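Local coordinates for Hia (Haemophilus influenzae, PDB 1S7M), which is a trimeric autotransporter adhesin of the bacterial outer membrane, and probably attaches the bacterium to host cells through its surface-exposed passenger region, at residues 117-122 with 127-132; 56-61 with 70-75; 33-36 with 41-44. One frame throughout, in Å; residues are numbered along the deposited sequence.

Contact 1: 117-122 with 127-132; sequences ISADKT and TEYHDQ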
loop_
_atom_site.group_PDB
_atom_site.type_symbol
_atom_site.label_atom_id
_atom_site.label_comp_id
_atom_site.label_asym_id
_atom_site.label_seq_id
_atom_site.Cartn_x
_atom_site.Cartn_y
_atom_site.Cartn_z
ATOM N N ILE A 117 1.613 -13.179 -10.183
ATOM C CA ILE A 117 0.953 -14.478 -10.255
ATOM C C ILE A 117 1.504 -15.213 -11.491
ATOM O O ILE A 117 1.731 -14.609 -12.522
ATOM C CB ILE A 117 -0.600 -14.317 -10.373
ATOM C CG1 ILE A 117 -1.279 -15.684 -10.289
ATOM C CG2 ILE A 117 -0.973 -13.568 -11.664
ATOM C CD1 ILE A 117 -2.808 -15.612 -10.007
ATOM N N SER A 118 1.750 -16.513 -11.378
ATOM C CA SER A 118 2.249 -17.272 -12.516
ATOM C C SER A 118 1.743 -18.709 -12.490
ATOM O O SER A 118 1.225 -19.203 -11.474
ATOM C CB SER A 118 3.795 -17.287 -12.530
ATOM O OG SER A 118 4.326 -17.796 -11.304
ATOM N N ALA A 119 1.904 -19.361 -13.638
ATOM C CA ALA A 119 1.545 -20.750 -13.856
ATOM C C ALA A 119 2.563 -21.240 -14.907
ATOM O O ALA A 119 3.145 -20.442 -15.631
ATOM C CB ALA A 119 0.133 -20.853 -14.395
ATOM N N ASP A 120 2.786 -22.545 -14.979
ATOM C CA ASP A 120 3.753 -23.070 -15.933
ATOM C C ASP A 120 3.162 -23.165 -17.311
ATOM O O ASP A 120 3.869 -23.399 -18.275
ATOM C CB ASP A 120 4.248 -24.441 -15.486
ATOM C CG ASP A 120 5.120 -24.355 -14.259
ATOM O OD1 ASP A 120 6.000 -23.468 -14.237
ATOM O OD2 ASP A 120 4.933 -25.165 -13.322
ATOM N N LYS A 121 1.856 -22.970 -17.406
ATOM C CA LYS A 121 1.198 -23.046 -18.696
ATOM C C LYS A 121 0.248 -21.878 -18.892
ATOM O O LYS A 121 -0.260 -21.293 -17.929
ATOM C CB LYS A 121 0.392 -24.345 -18.809
ATOM C CG LYS A 121 1.138 -25.648 -18.541
ATOM C CD LYS A 121 0.128 -26.801 -18.401
ATOM C CE LYS A 121 0.798 -28.182 -18.384
ATOM N NZ LYS A 121 1.689 -28.351 -17.192
ATOM N N THR A 122 0.013 -21.549 -20.156
ATOM C CA THR A 122 -0.904 -20.491 -20.515
ATOM C C THR A 122 -2.102 -21.242 -21.050
ATOM O O THR A 122 -1.946 -22.205 -21.808
ATOM C CB THR A 122 -0.340 -19.570 -21.605
ATOM O OG1 THR A 122 0.792 -18.859 -21.092
ATOM C CG2 THR A 122 -1.404 -18.554 -22.041
ATOM N N THR A 127 3.148 -21.611 -23.505
ATOM C CA THR A 127 4.252 -21.012 -22.778
ATOM C C THR A 127 3.859 -20.716 -21.321
ATOM O O THR A 127 2.673 -20.751 -20.958
ATOM C CB THR A 127 4.684 -19.703 -23.445
ATOM O OG1 THR A 127 5.789 -19.163 -22.730
ATOM C CG2 THR A 127 3.552 -18.686 -23.421
ATOM N N GLU A 128 4.843 -20.416 -20.483
ATOM C CA GLU A 128 4.532 -20.127 -19.096
ATOM C C GLU A 128 3.732 -18.822 -18.978
ATOM O O GLU A 128 3.796 -17.943 -19.855
ATOM C CB GLU A 128 5.814 -20.049 -18.258
ATOM C CG GLU A 128 6.670 -18.826 -18.494
ATOM C CD GLU A 128 7.756 -18.653 -17.410
ATOM O OE1 GLU A 128 8.347 -19.674 -16.970
ATOM O OE2 GLU A 128 8.023 -17.497 -17.002
ATOM N N TYR A 129 2.980 -18.690 -17.892
ATOM C CA TYR A 129 2.170 -17.488 -17.700
ATOM C C TYR A 129 2.541 -16.649 -16.490
ATOM O O TYR A 129 2.918 -17.169 -15.437
ATOM C CB TYR A 129 0.691 -17.890 -17.566
ATOM C CG TYR A 129 -0.222 -16.793 -17.030
ATOM C CD1 TYR A 129 -0.736 -15.820 -17.879
ATOM C CD2 TYR A 129 -0.590 -16.752 -15.675
ATOM C CE1 TYR A 129 -1.602 -14.826 -17.414
ATOM C CE2 TYR A 129 -1.475 -15.748 -15.191
ATOM C CZ TYR A 129 -1.973 -14.798 -16.077
ATOM O OH TYR A 129 -2.882 -13.843 -15.659
ATOM N N HIS A 130 2.448 -15.341 -16.651
ATOM C CA HIS A 130 2.654 -14.451 -15.523
ATOM C C HIS A 130 2.019 -13.101 -15.791
ATOM O O HIS A 130 1.953 -12.651 -16.938
ATOM C CB HIS A 130 4.132 -14.246 -15.174
ATOM C CG HIS A 130 4.897 -13.507 -16.218
ATOM N ND1 HIS A 130 5.819 -14.124 -17.035
ATOM C CD2 HIS A 130 4.863 -12.206 -16.598
ATOM C CE1 HIS A 130 6.320 -13.232 -17.873
ATOM N NE2 HIS A 130 5.757 -12.062 -17.629
ATOM N N ASP A 131 1.525 -12.479 -14.722
ATOM C CA ASP A 131 0.966 -11.150 -14.817
ATOM C C ASP A 131 1.108 -10.529 -13.427
ATOM O O ASP A 131 1.476 -11.212 -12.471
ATOM C CB ASP A 131 -0.507 -11.208 -15.247
ATOM C CG ASP A 131 -0.941 -9.952 -15.985
ATOM O OD1 ASP A 131 -0.324 -8.886 -15.766
ATOM O OD2 ASP A 131 -1.891 -10.033 -16.787
ATOM N N GLN A 132 0.841 -9.238 -13.318
ATOM C CA GLN A 132 0.897 -8.564 -12.024
ATOM C C GLN A 132 -0.521 -8.417 -11.465
ATOM O O GLN A 132 -1.506 -8.320 -12.227
ATOM C CB GLN A 132 1.544 -7.180 -12.181
ATOM C CG GLN A 132 3.056 -7.256 -12.573
ATOM C CD GLN A 132 3.653 -5.900 -12.940
ATOM O OE1 GLN A 132 2.989 -4.873 -12.846
ATOM N NE2 GLN A 132 4.916 -5.898 -13.369
#

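Contact 2: 56-61 with 70-75; sequences KKFGDA and ADNLTK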
loop_
_atom_site.group_PDB
_atom_site.type_symbol
_atom_site.label_atom_id
_atom_site.label_comp_id
_atom_site.label_asym_id
_atom_site.label_seq_id
_atom_site.Cartn_x
_atom_site.Cartn_y
_atom_site.Cartn_z
ATOM N N LYS A 56 11.829 3.668 -6.176
ATOM C CA LYS A 56 11.856 3.477 -7.627
ATOM C C LYS A 56 10.976 2.262 -7.951
ATOM O O LYS A 56 10.581 1.523 -7.061
ATOM C CB LYS A 56 13.272 3.149 -8.125
ATOM C CG LYS A 56 14.342 4.211 -7.912
ATOM C CD LYS A 56 15.702 3.641 -8.367
ATOM C CE LYS A 56 16.880 4.589 -8.128
ATOM N NZ LYS A 56 17.145 4.847 -6.672
ATOM N N LYS A 57 10.709 2.069 -9.239
ATOM C CA LYS A 57 9.954 0.932 -9.734
ATOM C C LYS A 57 10.998 -0.021 -10.274
ATOM O O LYS A 57 12.047 0.422 -10.730
ATOM C CB LYS A 57 9.043 1.357 -10.892
ATOM C CG LYS A 57 7.984 2.419 -10.521
ATOM C CD LYS A 57 7.247 2.028 -9.239
ATOM C CE LYS A 57 5.945 2.828 -9.061
ATOM N NZ LYS A 57 6.204 4.268 -8.923
ATOM N N PHE A 58 10.727 -1.318 -10.241
ATOM C CA PHE A 58 11.682 -2.261 -10.805
ATOM C C PHE A 58 11.752 -1.991 -12.312
ATOM O O PHE A 58 10.714 -1.798 -12.978
ATOM C CB PHE A 58 11.250 -3.713 -10.566
ATOM C CG PHE A 58 11.480 -4.200 -9.156
ATOM C CD1 PHE A 58 10.403 -4.451 -8.302
ATOM C CD2 PHE A 58 12.768 -4.422 -8.684
ATOM C CE1 PHE A 58 10.604 -4.914 -7.004
ATOM C CE2 PHE A 58 12.984 -4.892 -7.379
ATOM C CZ PHE A 58 11.894 -5.140 -6.532
ATOM N N GLY A 59 12.968 -1.983 -12.847
ATOM C CA GLY A 59 13.128 -1.730 -14.260
ATOM C C GLY A 59 13.531 -0.296 -14.537
ATOM O O GLY A 59 13.827 0.052 -15.680
ATOM N N ASP A 60 13.540 0.544 -13.505
ATOM C CA ASP A 60 13.930 1.940 -13.685
ATOM C C ASP A 60 15.434 2.059 -13.916
ATOM O O ASP A 60 16.204 1.159 -13.576
ATOM C CB ASP A 60 13.547 2.791 -12.461
ATOM C CG ASP A 60 12.043 3.109 -12.399
ATOM O OD1 ASP A 60 11.289 2.621 -13.279
ATOM O OD2 ASP A 60 11.620 3.854 -11.471
ATOM N N ALA A 61 15.839 3.187 -14.492
ATOM C CA ALA A 61 17.249 3.460 -14.756
ATOM C C ALA A 61 17.881 3.968 -13.467
ATOM O O ALA A 61 17.185 4.271 -12.495
ATOM C CB ALA A 61 17.375 4.511 -15.841
ATOM N N ALA A 70 20.927 -10.459 -4.700
ATOM C CA ALA A 70 20.528 -11.279 -5.843
ATOM C C ALA A 70 19.017 -11.154 -6.125
ATOM O O ALA A 70 18.589 -11.019 -7.274
ATOM C CB ALA A 70 20.901 -12.754 -5.589
ATOM N N ASP A 71 18.213 -11.191 -5.070
ATOM C CA ASP A 71 16.776 -11.060 -5.244
ATOM C C ASP A 71 16.376 -9.714 -5.853
ATOM O O ASP A 71 15.564 -9.658 -6.792
ATOM C CB ASP A 71 16.053 -11.240 -3.911
ATOM C CG ASP A 71 14.535 -11.243 -4.085
ATOM O OD1 ASP A 71 13.897 -10.180 -3.927
ATOM O OD2 ASP A 71 13.994 -12.313 -4.423
ATOM N N ASN A 72 16.943 -8.623 -5.342
ATOM C CA ASN A 72 16.570 -7.310 -5.865
ATOM C C ASN A 72 16.986 -7.155 -7.314
ATOM O O ASN A 72 16.232 -6.623 -8.127
ATOM C CB ASN A 72 17.173 -6.169 -5.027
ATOM C CG ASN A 72 16.251 -4.956 -4.945
ATOM O OD1 ASN A 72 16.636 -3.819 -5.259
ATOM N ND2 ASN A 72 15.003 -5.200 -4.516
ATOM N N LEU A 73 18.181 -7.626 -7.654
ATOM C CA LEU A 73 18.671 -7.516 -9.036
ATOM C C LEU A 73 17.849 -8.364 -10.028
ATOM O O LEU A 73 17.566 -7.928 -11.141
ATOM C CB LEU A 73 20.159 -7.922 -9.110
ATOM C CG LEU A 73 20.832 -7.785 -10.485
ATOM C CD1 LEU A 73 20.641 -6.377 -11.017
ATOM C CD2 LEU A 73 22.347 -8.102 -10.370
ATOM N N THR A 74 17.483 -9.575 -9.614
ATOM C CA THR A 74 16.703 -10.478 -10.447
ATOM C C THR A 74 15.389 -9.796 -10.835
ATOM O O THR A 74 14.995 -9.776 -12.010
ATOM C CB THR A 74 16.360 -11.767 -9.679
ATOM O OG1 THR A 74 17.562 -12.469 -9.366
ATOM C CG2 THR A 74 15.476 -12.678 -10.502
ATOM N N LYS A 75 14.729 -9.224 -9.831
ATOM C CA LYS A 75 13.462 -8.558 -10.052
ATOM C C LYS A 75 13.686 -7.338 -10.929
ATOM O O LYS A 75 12.870 -7.051 -11.815
ATOM C CB LYS A 75 12.817 -8.199 -8.699
ATOM C CG LYS A 75 12.276 -9.442 -7.964
ATOM C CD LYS A 75 11.879 -9.176 -6.518
ATOM C CE LYS A 75 11.237 -10.436 -5.931
ATOM N NZ LYS A 75 11.115 -10.378 -4.445
#

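Contact 3: 33-36 with 41-44; sequences TISV and ISAG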
loop_
_atom_site.group_PDB
_atom_site.type_symbol
_atom_site.label_atom_id
_atom_site.label_comp_id
_atom_site.label_asym_id
_atom_site.label_seq_id
_atom_site.Cartn_x
_atom_site.Cartn_y
_atom_site.Cartn_z
ATOM N N THR A 33 -6.628 23.753 10.717
ATOM C CA THR A 33 -5.333 24.379 10.869
ATOM C C THR A 33 -4.232 23.699 10.067
ATOM O O THR A 33 -4.230 22.485 9.895
ATOM C CB THR A 33 -4.924 24.378 12.355
ATOM O OG1 THR A 33 -5.550 25.477 13.028
ATOM C CG2 THR A 33 -3.424 24.471 12.496
ATOM N N ILE A 34 -3.304 24.494 9.562
ATOM C CA ILE A 34 -2.162 23.960 8.844
ATOM C C ILE A 34 -1.020 24.274 9.809
ATOM O O ILE A 34 -0.788 25.444 10.156
ATOM C CB ILE A 34 -1.902 24.694 7.528
ATOM C CG1 ILE A 34 -3.223 24.919 6.779
ATOM C CG2 ILE A 34 -0.889 23.901 6.694
ATOM C CD1 ILE A 34 -3.863 23.693 6.287
ATOM N N SER A 35 -0.298 23.254 10.253
ATOM C CA SER A 35 0.754 23.525 11.214
ATOM C C SER A 35 1.920 22.576 11.245
ATOM O O SER A 35 1.798 21.417 10.869
ATOM C CB SER A 35 0.159 23.568 12.615
ATOM O OG SER A 35 -0.294 22.282 12.992
ATOM N N VAL A 36 3.046 23.118 11.707
ATOM C CA VAL A 36 4.296 22.403 11.897
ATOM C C VAL A 36 4.712 22.762 13.325
ATOM O O VAL A 36 5.253 23.843 13.580
ATOM C CB VAL A 36 5.388 22.860 10.923
ATOM C CG1 VAL A 36 6.706 22.212 11.292
ATOM C CG2 VAL A 36 5.023 22.454 9.504
ATOM N N ILE A 41 2.915 17.564 12.345
ATOM C CA ILE A 41 2.443 18.389 11.237
ATOM C C ILE A 41 0.987 18.138 10.886
ATOM O O ILE A 41 0.558 16.991 10.793
ATOM C CB ILE A 41 3.318 18.127 10.002
ATOM C CG1 ILE A 41 4.766 18.514 10.338
ATOM C CG2 ILE A 41 2.786 18.862 8.783
ATOM C CD1 ILE A 41 5.780 18.096 9.295
ATOM N N SER A 42 0.222 19.214 10.715
ATOM C CA SER A 42 -1.187 19.102 10.333
ATOM C C SER A 42 -1.371 19.781 8.996
ATOM O O SER A 42 -0.896 20.905 8.795
ATOM C CB SER A 42 -2.092 19.778 11.349
ATOM O OG SER A 42 -3.395 19.872 10.817
ATOM N N ALA A 43 -2.057 19.118 8.076
ATOM C CA ALA A 43 -2.258 19.702 6.755
ATOM C C ALA A 43 -3.646 20.339 6.592
ATOM O O ALA A 43 -4.104 20.597 5.477
ATOM C CB ALA A 43 -2.023 18.642 5.691
ATOM N N GLY A 44 -4.302 20.576 7.725
ATOM C CA GLY A 44 -5.619 21.183 7.735
ATOM C C GLY A 44 -6.645 20.586 6.793
ATOM O O GLY A 44 -7.393 21.331 6.163
#

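Contact 1: 117-122 with 127-132
An antiparallel beta hairpin in the Trp-ring part of this trimeric adhesin fragment brings strand 117-119 against strand 129-132, their N-to-C directions 172° apart, almost exactly antiparallel. Two hydrogen-bonded pairs hold the backbones together. In the first, Ile-117 N donates to Asp-131 O (3.0 Å) and Asp-131 N returns a bond to Ile-117 O; in the second, Ala-119 and Tyr-129 exchange bonds, with Tyr-129 N 2.9 Å from Ala-119 O. Between them lies the non-hydrogen-bonded pair of Ser-118 and His-130, whose CA atoms are 4.1 Å apart and whose CB atoms meet on one face of the sheet.

The other face carries Ile-117, Ala-119, Tyr-129 and Asp-131. With CG of Tyr-129 anti to its backbone N (chi1 166°), the ring lies on the same face as Ile-117 and Ala-119, with CE2 4.2 Å from Ile-117 CG2 and CD2 4.4 Å from Ala-119 CB. Ile-117 CG2 approaches the ring obliquely. The phenol OH and Asp-131 OD2 both bond to Thr-153 OG1 of the second subunit, while Ser-118 OG on the other face bonds to Glu-138 of that subunit. Strand 117-119 also pairs in parallel with a strand of the second subunit, so the hairpin forms part of a sheet that continues across the trimer interface.

Beyond the regular pairs, Thr-122 turns its hydroxyl back to the opposite arm. Its OG1 donates to Thr-127 O at 2.7 Å, coming from above the carbonyl plane, 50° out of it, and also lies 3.6 Å from Thr-127 CG2.

Contact 2: 56-61 with 70-75
Phe-58 reaches across to helix 70-77 with its ring, and Lys-75 and Asn-72 meet that ring in different ways. Lys-75 lies over one face: its CB is 3.8 Å from the ring centroid and only 20° off the ring normal, a CH-pi contact displaced toward the CE2 side, where the CB to CE2 distance is 3.6 Å. Asn-72 approaches at the edge instead, its ND2 3.5 Å from Phe-58 CE2, with the amide plane turned 62° from that of the ring.

This contact lies in the GIN domain of the adhesin, where a type II beta turn from Lys-57 to Asp-60 begins at the end of the short, weakly bonded strand 56-57 and presents Phe-58 to the helix. Within the turn, Lys-57 N bonds to Asp-60 OD2.

The chi1 of Phe-58, -76°, sets CG anti to the carbonyl carbon and extends the ring toward the helix. Lys-75 has a similar first torsion, but its chain then runs on extended and leads the ammonium away from the ring; CD passes 4.0 Å from Phe-58 CZ on the way. At its end NZ forms a salt bridge with Asp-71 OD1 one helical turn earlier, at 2.8 Å and on the syn lone pair of the carboxylate; NZ also makes a weak hydrogen bond to Ala-136 O of the second subunit. Asn-72 OD1 is bonded to Asn-86, in the strand paired with 56-57, which probably helps hold the amide beside the ring. Phe-58 also packs on Ala-136 of the second subunit.

Contact 3: 33-36 with 41-44
Val-36 and Ile-41 stand side by side on one face of an antiparallel beta hairpin, their side chains pointing the same way and Val-36 CG2 4.0 Å from Ile-41 CG1. Both of these branches lie anti to their own carbonyl carbon, which brings them alongside each other above the non-hydrogen-bonded pair. Ile-34 and Ala-43 share the same face, but there the meeting is of methyl and backbone: with chi1 -44° and chi2 -67°, the chain of Ile-34 folds so that CD1 comes over the carbonyl of Ala-43 and approaches Gly-44 CA at 3.4 Å.

The opposite face holds the two serines, Ser-35 and Ser-42, which form the hydrogen-bonded pair. Ser-35 N donates to Ser-42 O at 2.8 Å, and Ser-42 N donates to Ser-35 O at 2.7 Å, each bond with an N-H...O angle of 160°. Their hydroxyls diverge: Ser-35 OG rests 3.5 Å from Ser-42 CB, whereas Ser-42 OG, anti to its backbone N, leads away from Ser-35 and bonds to Asn-50 ND2 of the third subunit. Ser-42 OG also points to Thr-33 O at 2.9 Å, a less certain bond because the position of that oxygen is doubtful.

Strand 34-37 sits between strand 17-21 and strand 40-43 of a four-stranded antiparallel sheet. Backbone bonds from Ile-34 to Ile-20 and from Val-36 to Leu-18 join it to 17-21, while Ile-41 and Ser-42 on 40-43 pair in parallel with a strand of the third subunit. The apolar face turns to the other chains: Val-36 packs on Val-36 of the second subunit, and Ile-41 on Ile-41 of both neighbouring subunits.

From the N terminus the chain first forms contact 3, where the tight turn between strands 34-37 and 40-43 closes a hairpin in the N-terminal sheet. Contact 2, within the GIN domain, then closes a loop from the turn that starts at the end of strand 56-57 to helix 70-77. Further on, contact 1, within the Trp-ring domain, closes a second hairpin. The three follow in series, without nesting or crossing. Contacts 1 and 2 have centres about 20 Å apart, whereas the centre of contact 3 is about 47 Å from that of contact 1, on the other side of the chain's centre. All three touch the second subunit.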